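Local structure of uncharacterized hypothetical protein (Bacteroides uniformis, 4EIU) at residues Q112-V117 against R237-E242; T163-F168 against A221-N226. The protein is of unknown function and belongs to the DUF3823 family, whose N-terminal domain is grouped with transthyretin-like beta folds. All blocks are in the same frame, centred on the assembly; numbering follows the deposited sequence.

Both interactions lie in the mainly beta C-terminal part of the chain, where a three-stranded and a four-stranded antiparallel sheet face each other as a sandwich. The centres of the two interactions are about 9 Å apart. Interaction 1 brings strand 115-126, outermost in the smaller sheet, against strand 239-247, outermost in the larger one; interaction 2 pairs strands 162-170 and 216-225 inside the larger sheet. Along the chain, interaction 2 is nested within the loop that interaction 1 closes. The two are stitched together by the backbone bond from N239 to A223, neighbours in the shared sheet, and by W238, whose indole NE1 reaches D164. Interaction 1 thus joins the two sheets, and interaction 2 builds one of them.

Interaction 1: residues Q112-V117 against R237-E242; sequences QPFLNV and RWNYSE
N239 meets L115 where two outermost strands of a beta sandwich, one from each facing sheet, come together. The polar part of the contact rests on the N239 carboxamide. Its chi1 of -66° sets CG beside the backbone N and anti to the carbonyl carbon, over the backbone of L115. OD1 accepts a hydrogen bond from L115 N at 3.0 Å. The bond is bent, 138° at the hydrogen, and the donor stands above the plane of the carboxamide. ND2 of the same group bonds to P78 O, so both ends of this buried amide are engaged. The bond to L115 N is the only direct hydrogen bond between the two segments, and no backbone pair joins them. A water adds a second polar link, taking the V117 amide hydrogen at 2.9 Å from N and probably donating to Y240 O. S241 OG donates to E242 O at 2.8 Å and accepts from A221 N, tying this residue to the neighbouring strand.

The van der Waals contacts set carbons of P113, F114 and V117 against polar atoms of N239. P113 CB lies 3.7 Å from N239 ND2, and F114 CB is equally close to N239 OD1. V117 points toward the opposing strand; its CG2, anti to the carbonyl carbon and beside the backbone N, comes to 3.7 Å from N239 O. Behind these groups L115 and V117 also pack on strand 129-138, and F114 and V117 on strand 216-225, which places the contact in the interior of the sandwich.

The weak carbon-hydrogen kind is found at S241. Its CB lies 3.3 Å from V117 O, and S241 CA makes a CA-H...O contact with that same oxygen at 3.2 Å.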
loop_
_atom_site.group_PDB
_atom_site.type_symbol
_atom_site.label_atom_id
_atom_site.label_comp_id
_atom_site.label_asym_id
_atom_site.label_seq_id
_atom_site.Cartn_x
_atom_site.Cartn_y
_atom_site.Cartn_z
ATOM N N GLN A 112 9.859 -3.515 -1.433
ATOM C CA GLN A 112 10.093 -2.845 -2.729
ATOM C C GLN A 112 8.699 -2.440 -3.244
ATOM O O GLN A 112 8.041 -3.214 -3.924
ATOM C CB GLN A 112 10.799 -3.805 -3.660
ATOM C CG GLN A 112 12.275 -3.905 -3.277
ATOM C CD GLN A 112 13.051 -4.996 -3.984
ATOM O OE1 GLN A 112 12.638 -6.177 -4.020
ATOM N NE2 GLN A 112 14.197 -4.615 -4.548
ATOM N N PRO A 113 8.258 -1.210 -2.897
ATOM C CA PRO A 113 6.924 -0.793 -3.295
ATOM C C PRO A 113 6.861 -0.679 -4.816
ATOM O O PRO A 113 7.832 -0.349 -5.429
ATOM C CB PRO A 113 6.772 0.601 -2.670
ATOM C CG PRO A 113 8.162 1.088 -2.458
ATOM C CD PRO A 113 9.033 -0.123 -2.279
ATOM N N PHE A 114 5.688 -0.917 -5.390
ATOM C CA PHE A 114 5.563 -0.868 -6.826
ATOM C C PHE A 114 5.745 0.556 -7.364
ATOM O O PHE A 114 6.363 0.754 -8.404
ATOM C CB PHE A 114 4.180 -1.352 -7.253
ATOM C CG PHE A 114 3.842 -2.744 -6.823
ATOM C CD1 PHE A 114 4.774 -3.754 -6.899
ATOM C CD2 PHE A 114 2.572 -3.054 -6.387
ATOM C CE1 PHE A 114 4.448 -5.049 -6.529
ATOM C CE2 PHE A 114 2.244 -4.348 -6.011
ATOM C CZ PHE A 114 3.184 -5.356 -6.119
ATOM N N LEU A 115 5.179 1.524 -6.653
ATOM C CA LEU A 115 5.108 2.950 -7.060
ATOM C C LEU A 115 5.363 3.877 -5.880
ATOM O O LEU A 115 5.053 3.543 -4.736
ATOM C CB LEU A 115 3.721 3.267 -7.644
ATOM C CG LEU A 115 3.233 2.460 -8.874
ATOM C CD1 LEU A 115 1.772 2.790 -9.250
ATOM C CD2 LEU A 115 4.125 2.716 -10.105
ATOM N N ASN A 116 5.953 5.025 -6.177
ATOM C CA ASN A 116 6.010 6.140 -5.280
ATOM C C ASN A 116 5.072 7.202 -5.804
ATOM O O ASN A 116 5.063 7.501 -7.009
ATOM C CB ASN A 116 7.432 6.676 -5.206
ATOM C CG ASN A 116 8.383 5.702 -4.557
ATOM O OD1 ASN A 116 8.017 4.983 -3.634
ATOM N ND2 ASN A 116 9.620 5.705 -5.004
ATOM N N VAL A 117 4.295 7.776 -4.907
ATOM C CA VAL A 117 3.251 8.727 -5.284
ATOM C C VAL A 117 3.340 9.930 -4.377
ATOM O O VAL A 117 3.306 9.778 -3.164
ATOM C CB VAL A 117 1.843 8.113 -5.132
ATOM C CG1 VAL A 117 0.769 9.114 -5.597
ATOM C CG2 VAL A 117 1.744 6.760 -5.843
ATOM N N ARG A 237 -3.385 -3.403 -5.001
ATOM C CA ARG A 237 -3.255 -2.460 -3.892
ATOM C C ARG A 237 -2.546 -1.178 -4.339
ATOM O O ARG A 237 -1.569 -1.227 -5.089
ATOM C CB ARG A 237 -2.488 -3.083 -2.755
ATOM C CG ARG A 237 -3.085 -4.397 -2.244
ATOM C CD ARG A 237 -2.353 -4.996 -1.014
ATOM N NE ARG A 237 -2.992 -6.278 -0.820
ATOM C CZ ARG A 237 -3.902 -6.582 0.057
ATOM N NH1 ARG A 237 -4.213 -5.745 1.065
ATOM N NH2 ARG A 237 -4.488 -7.767 -0.076
ATOM N N TRP A 238 -3.087 -0.044 -3.901
ATOM C CA TRP A 238 -2.457 1.271 -4.097
ATOM C C TRP A 238 -1.260 1.551 -3.258
ATOM O O TRP A 238 -1.203 1.256 -2.035
ATOM C CB TRP A 238 -3.481 2.393 -3.876
ATOM C CG TRP A 238 -4.579 2.469 -4.898
ATOM C CD1 TRP A 238 -4.497 2.880 -6.226
ATOM C CD2 TRP A 238 -5.980 2.113 -4.706
ATOM N NE1 TRP A 238 -5.719 2.832 -6.827
ATOM C CE2 TRP A 238 -6.650 2.393 -5.973
ATOM C CE3 TRP A 238 -6.741 1.688 -3.614
ATOM C CZ2 TRP A 238 -7.997 2.176 -6.146
ATOM C CZ3 TRP A 238 -8.106 1.462 -3.808
ATOM C CH2 TRP A 238 -8.709 1.691 -5.040
ATOM N N ASN A 239 -0.307 2.229 -3.900
ATOM C CA ASN A 239 0.651 3.082 -3.191
ATOM C C ASN A 239 0.091 4.490 -3.014
ATOM O O ASN A 239 -0.706 4.953 -3.826
ATOM C CB ASN A 239 2.001 3.127 -3.895
ATOM C CG ASN A 239 2.691 1.768 -3.876
ATOM O OD1 ASN A 239 2.755 1.107 -4.905
ATOM N ND2 ASN A 239 3.172 1.347 -2.716
ATOM N N TYR A 240 0.498 5.136 -1.920
ATOM C CA TYR A 240 -0.138 6.346 -1.453
ATOM C C TYR A 240 0.851 7.456 -1.176
ATOM O O TYR A 240 1.966 7.201 -0.724
ATOM C CB TYR A 240 -0.860 6.075 -0.115
ATOM C CG TYR A 240 -2.241 5.435 -0.188
ATOM C CD1 TYR A 240 -3.379 6.224 -0.232
ATOM C CD2 TYR A 240 -2.407 4.053 -0.107
ATOM C CE1 TYR A 240 -4.645 5.662 -0.257
ATOM C CE2 TYR A 240 -3.666 3.492 -0.153
ATOM C CZ TYR A 240 -4.791 4.323 -0.173
ATOM O OH TYR A 240 -6.060 3.757 -0.180
ATOM N N SER A 241 0.385 8.692 -1.387
ATOM C CA SER A 241 1.065 9.884 -0.930
ATOM C C SER A 241 0.773 10.164 0.535
ATOM O O SER A 241 -0.011 9.463 1.183
ATOM C CB SER A 241 0.632 11.080 -1.762
ATOM O OG SER A 241 -0.658 11.537 -1.370
ATOM N N GLU A 242 1.414 11.201 1.047
ATOM C CA GLU A 242 1.022 11.772 2.325
ATOM C C GLU A 242 -0.295 12.516 2.122
ATOM O O GLU A 242 -0.541 13.027 1.016
ATOM C CB GLU A 242 2.075 12.744 2.839
ATOM C CG GLU A 242 3.335 12.079 3.374
ATOM C CD GLU A 242 4.425 13.104 3.625
ATOM O OE1 GLU A 242 4.207 14.011 4.456
ATOM O OE2 GLU A 242 5.482 13.040 2.960
HETATM O O HOH W 1 4.121 6.489 -2.294
#

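Interaction 2: residues T163-F168 against A221-N226; sequences TDIQFF and AAARIN
D164 OD1 is gripped from two directions. R224 NE donates to it at 2.9 Å in a nearly straight salt bridge (172° at the hydrogen). NE uses the syn lone pair of OD1, which lies in the guanidinium plane; the carboxylate and guanidinium planes stand 84° apart, and the groups meet through this one oxygen. T163 OG1 donates to its anti side at 2.7 Å. The other oxygen, OD2, takes Q166 NE2 at 2.7 Å from above the carboxylate plane, as well as the indole NE1 of W238. An alanine here would remove the carboxylate, and would probably leave the R224 charge without its mate and Q166 NE2 and W238 NE1 without their shared acceptor.

Beneath these groups the backbones pair antiparallel. Q166 and A222 form a hydrogen-bonded pair, Q166 N to A222 O at 2.8 Å and A222 N to Q166 O at 3.0 Å, and T163 N donates to R224 O at 3.0 Å. F168 CE2 touches A222 CB at 3.7 Å, while Q166 CB lies over one face of the F168 ring, toward its rim.

In the four-stranded sheet, strand 162-170 is flanked by strands 186-189 and 216-225, and the latter pairs in turn with strand 239-247. W238 packs on Q166 and R224 on one face; F167, A221 and A223 pack from the other against strands 115-126 and 129-138.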
loop_
_atom_site.group_PDB
_atom_site.type_symbol
_atom_site.label_atom_id
_atom_site.label_comp_id
_atom_site.label_asym_id
_atom_site.label_seq_id
_atom_site.Cartn_x
_atom_site.Cartn_y
_atom_site.Cartn_z
ATOM N N THR A 163 -2.431 1.543 -13.820
ATOM C CA THR A 163 -3.829 1.438 -14.278
ATOM C C THR A 163 -4.650 2.666 -13.921
ATOM O O THR A 163 -5.644 2.954 -14.583
ATOM C CB THR A 163 -4.516 0.155 -13.716
ATOM O OG1 THR A 163 -4.548 0.186 -12.271
ATOM C CG2 THR A 163 -3.743 -1.130 -14.162
ATOM N N ASP A 164 -4.272 3.387 -12.867
ATOM C CA ASP A 164 -5.077 4.521 -12.412
ATOM C C ASP A 164 -4.369 5.385 -11.389
ATOM O O ASP A 164 -3.438 4.918 -10.748
ATOM C CB ASP A 164 -6.439 4.059 -11.840
ATOM C CG ASP A 164 -6.311 3.091 -10.668
ATOM O OD1 ASP A 164 -6.194 1.884 -10.924
ATOM O OD2 ASP A 164 -6.389 3.542 -9.502
ATOM N N ILE A 165 -4.816 6.644 -11.282
ATOM C CA ILE A 165 -4.503 7.527 -10.172
ATOM C C ILE A 165 -5.807 7.867 -9.467
ATOM O O ILE A 165 -6.819 8.132 -10.112
ATOM C CB ILE A 165 -3.861 8.855 -10.609
ATOM C CG1 ILE A 165 -2.429 8.617 -11.094
ATOM C CG2 ILE A 165 -3.875 9.869 -9.449
ATOM C CD1 ILE A 165 -1.818 9.794 -11.842
ATOM N N GLN A 166 -5.779 7.882 -8.141
ATOM C CA GLN A 166 -6.952 8.285 -7.357
ATOM C C GLN A 166 -6.613 9.562 -6.644
ATOM O O GLN A 166 -5.471 9.724 -6.191
ATOM C CB GLN A 166 -7.292 7.222 -6.306
ATOM C CG GLN A 166 -7.517 5.830 -6.877
ATOM C CD GLN A 166 -8.715 5.775 -7.784
ATOM O OE1 GLN A 166 -9.773 6.316 -7.445
ATOM N NE2 GLN A 166 -8.571 5.118 -8.943
ATOM N N PHE A 167 -7.608 10.449 -6.542
ATOM C CA PHE A 167 -7.549 11.629 -5.711
ATOM C C PHE A 167 -8.661 11.467 -4.675
ATOM O O PHE A 167 -9.828 11.740 -4.943
ATOM C CB PHE A 167 -7.711 12.859 -6.597
ATOM C CG PHE A 167 -7.524 14.170 -5.904
ATOM C CD1 PHE A 167 -6.423 14.420 -5.113
ATOM C CD2 PHE A 167 -8.436 15.202 -6.116
ATOM C CE1 PHE A 167 -6.245 15.657 -4.521
ATOM C CE2 PHE A 167 -8.261 16.435 -5.525
ATOM C CZ PHE A 167 -7.169 16.659 -4.714
ATOM N N PHE A 168 -8.285 10.912 -3.517
ATOM C CA PHE A 168 -9.216 10.653 -2.439
ATOM C C PHE A 168 -9.436 11.949 -1.668
ATOM O O PHE A 168 -8.492 12.665 -1.344
ATOM C CB PHE A 168 -8.704 9.562 -1.498
ATOM C CG PHE A 168 -8.632 8.188 -2.120
ATOM C CD1 PHE A 168 -9.775 7.561 -2.605
ATOM C CD2 PHE A 168 -7.424 7.492 -2.168
ATOM C CE1 PHE A 168 -9.707 6.280 -3.152
ATOM C CE2 PHE A 168 -7.347 6.217 -2.721
ATOM C CZ PHE A 168 -8.487 5.601 -3.195
ATOM N N ALA A 221 -3.277 11.289 -2.774
ATOM C CA ALA A 221 -3.107 10.629 -4.073
ATOM C C ALA A 221 -2.740 9.193 -3.872
ATOM O O ALA A 221 -2.155 8.816 -2.843
ATOM C CB ALA A 221 -2.070 11.349 -4.924
ATOM N N ALA A 222 -3.146 8.366 -4.833
ATOM C CA ALA A 222 -2.815 6.976 -4.837
ATOM C C ALA A 222 -2.693 6.510 -6.270
ATOM O O ALA A 222 -3.309 7.094 -7.153
ATOM C CB ALA A 222 -3.860 6.149 -4.083
ATOM N N ALA A 223 -1.863 5.484 -6.488
ATOM C CA ALA A 223 -1.707 4.866 -7.830
ATOM C C ALA A 223 -1.362 3.380 -7.661
ATOM O O ALA A 223 -0.845 2.937 -6.605
ATOM C CB ALA A 223 -0.679 5.585 -8.649
ATOM N N ARG A 224 -1.767 2.589 -8.641
ATOM C CA ARG A 224 -1.478 1.169 -8.589
ATOM C C ARG A 224 -1.165 0.611 -9.961
ATOM O O ARG A 224 -1.404 1.265 -10.994
ATOM C CB ARG A 224 -2.643 0.435 -7.962
ATOM C CG ARG A 224 -3.936 0.544 -8.747
ATOM C CD ARG A 224 -5.013 -0.290 -8.119
ATOM N NE ARG A 224 -6.297 -0.011 -8.739
ATOM C CZ ARG A 224 -7.432 -0.613 -8.426
ATOM N NH1 ARG A 224 -7.481 -1.515 -7.466
ATOM N NH2 ARG A 224 -8.546 -0.278 -9.073
ATOM N N ILE A 225 -0.622 -0.594 -9.945
ATOM C CA ILE A 225 -0.293 -1.349 -11.133
ATOM C C ILE A 225 -1.269 -2.496 -11.350
ATOM O O ILE A 225 -2.083 -2.790 -10.490
ATOM C CB ILE A 225 1.187 -1.854 -11.141
ATOM C CG1 ILE A 225 1.491 -2.825 -9.991
ATOM C CG2 ILE A 225 2.119 -0.658 -11.090
ATOM C CD1 ILE A 225 2.782 -3.656 -10.156
ATOM N N ASN A 226 -1.158 -3.153 -12.508
ATOM C CA ASN A 226 -2.008 -4.284 -12.900
ATOM C C ASN A 226 -1.532 -5.619 -12.287
ATOM O O ASN A 226 -1.229 -6.589 -12.983
ATOM C CB ASN A 226 -2.055 -4.326 -14.440
ATOM C CG ASN A 226 -2.993 -5.393 -14.987
ATOM O OD1 ASN A 226 -3.983 -5.705 -14.357
ATOM N ND2 ASN A 226 -2.660 -5.978 -16.158
HETATM O O HOH W 2 -7.729 0.439 -12.195
#